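Local coordinates for RNA-binding protein (Porphyromonas gingivalis W83, PDB 7JLY) that probably binds RNA through a single RNA recognition motif and can bind a calcium ion, at residues Gln24-Val29 with Glu62-Gln67. Numbering follows the deposited sequence.
Sequences QQYGAV and EELFDQ
The phenol of Y26 spans the gap between the 24-29 loop and the end of helix 54-64, where its OH donates a hydrogen bond of 2.7 Å to OE2 of E63. The carboxylate lies at the ring's edge with its plane 85° from that of the ring, and the hydroxyl meets OE2 from above the carboxylate plane. OE1 of E63 approaches the same rim, 3.3 Å from CE1 of Y26. L64 brings its two methyls to the other side of the hydroxyl end: CD1 lies 4.1 Å from CE2 of Y26, and CD2 lies 3.7 Å from the Y26 OH. The hydroxyl end of the ring thus sits between the E63 carboxylate and the L64 methyls, from successive residues at the end of the helix. E63 reaches it with CG anti to its backbone N (chi1 170°) and an extended chain beyond. Near the rim of one ring face sits CB of Q25. Behind E63, the side chain of Q67, the last residue of the type II turn 64-67, turns back toward the helix, NE2 donating to the E63 backbone O at 2.8 Å, while Q67 N bonds to L64 O; together they tie down the chain leaving the helix. L64 is buried against L22 and L23 of helix 16-23, and Y26 rests on M51 of strand 46-51, so the contact links the 24-29 loop to the second helix of the RRM's βαββαβ fold, on the sheet's helical side.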
# COMPACT_ATOMS: atom_id res chain seq x y z
N GLN A 24 -4.56 7.43 -2.57
CA GLN A 24 -5.12 8.25 -3.64
C GLN A 24 -5.16 9.73 -3.24
O GLN A 24 -5.39 10.60 -4.08
CB GLN A 24 -6.52 7.76 -4.04
CG GLN A 24 -7.62 8.19 -3.09
CD GLN A 24 -8.98 7.63 -3.49
OE1 GLN A 24 -9.13 7.01 -4.54
NE2 GLN A 24 -9.98 7.85 -2.64
N GLN A 25 -4.94 10.00 -1.96
CA GLN A 25 -4.81 11.37 -1.48
C GLN A 25 -3.64 12.12 -2.12
O GLN A 25 -3.66 13.35 -2.17
CB GLN A 25 -4.63 11.40 0.04
CG GLN A 25 -5.83 10.88 0.85
CD GLN A 25 -5.55 10.87 2.34
OE1 GLN A 25 -6.21 11.56 3.12
NE2 GLN A 25 -4.56 10.08 2.75
N TYR A 26 -2.63 11.38 -2.60
CA TYR A 26 -1.39 11.97 -3.10
C TYR A 26 -1.29 11.97 -4.62
O TYR A 26 -0.41 12.63 -5.16
CB TYR A 26 -0.17 11.22 -2.51
CG TYR A 26 -0.27 11.23 -1.01
CD1 TYR A 26 0.04 12.38 -0.28
CD2 TYR A 26 -0.76 10.13 -0.32
CE1 TYR A 26 -0.09 12.41 1.09
CE2 TYR A 26 -0.90 10.15 1.05
CZ TYR A 26 -0.56 11.29 1.75
OH TYR A 26 -0.72 11.30 3.13
N GLY A 27 -2.19 11.26 -5.30
CA GLY A 27 -2.15 11.16 -6.75
C GLY A 27 -2.96 9.98 -7.24
O GLY A 27 -3.54 9.25 -6.43
N ALA A 28 -3.01 9.78 -8.56
CA ALA A 28 -3.82 8.69 -9.13
C ALA A 28 -3.29 7.32 -8.74
O ALA A 28 -2.10 7.07 -8.82
CB ALA A 28 -3.88 8.79 -10.65
N VAL A 29 -4.19 6.43 -8.33
CA VAL A 29 -3.87 5.04 -8.00
C VAL A 29 -4.47 4.15 -9.07
O VAL A 29 -5.64 4.33 -9.43
CB VAL A 29 -4.43 4.65 -6.62
CG1 VAL A 29 -4.35 3.14 -6.41
CG2 VAL A 29 -3.73 5.42 -5.50
N GLU A 62 7.15 9.65 1.47
CA GLU A 62 7.83 10.60 2.35
C GLU A 62 6.89 11.10 3.45
O GLU A 62 7.30 11.26 4.61
CB GLU A 62 8.36 11.79 1.53
CG GLU A 62 8.99 12.91 2.36
CD GLU A 62 10.38 12.56 2.87
OE1 GLU A 62 10.94 11.52 2.43
OE2 GLU A 62 10.91 13.32 3.71
N GLU A 63 5.64 11.33 3.10
CA GLU A 63 4.67 11.80 4.09
C GLU A 63 4.29 10.67 5.04
O GLU A 63 4.23 10.85 6.26
CB GLU A 63 3.42 12.36 3.41
CG GLU A 63 2.28 12.64 4.40
CD GLU A 63 1.26 13.63 3.89
OE1 GLU A 63 1.64 14.49 3.05
OE2 GLU A 63 0.09 13.54 4.32
N LEU A 64 4.03 9.49 4.48
CA LEU A 64 3.46 8.41 5.27
C LEU A 64 4.48 7.69 6.13
O LEU A 64 4.09 6.99 7.08
CB LEU A 64 2.74 7.41 4.37
CG LEU A 64 1.45 7.91 3.72
CD1 LEU A 64 0.94 6.88 2.73
CD2 LEU A 64 0.38 8.20 4.77
N PHE A 65 5.77 7.86 5.82
CA PHE A 65 6.85 7.18 6.54
C PHE A 65 6.71 7.29 8.06
O PHE A 65 6.60 8.40 8.61
CB PHE A 65 8.22 7.72 6.11
CG PHE A 65 9.36 7.12 6.88
CD1 PHE A 65 9.82 5.84 6.60
CD2 PHE A 65 9.98 7.82 7.91
CE1 PHE A 65 10.86 5.27 7.31
CE2 PHE A 65 11.03 7.26 8.63
CZ PHE A 65 11.46 5.99 8.33
N ASP A 66 6.67 6.13 8.71
CA ASP A 66 6.70 6.02 10.17
C ASP A 66 5.38 6.41 10.85
O ASP A 66 5.29 6.40 12.07
CB ASP A 66 7.84 6.87 10.75
CG ASP A 66 8.55 6.19 11.90
OD1 ASP A 66 8.98 5.03 11.73
OD2 ASP A 66 8.68 6.83 12.97
N GLN A 67 4.36 6.76 10.06
CA GLN A 67 3.07 7.08 10.65
C GLN A 67 2.32 5.80 11.05
O GLN A 67 2.49 4.76 10.43
CB GLN A 67 2.21 7.89 9.68
CG GLN A 67 2.69 9.33 9.48
CD GLN A 67 1.60 10.19 8.88
OE1 GLN A 67 0.47 10.19 9.34
NE2 GLN A 67 1.94 10.92 7.83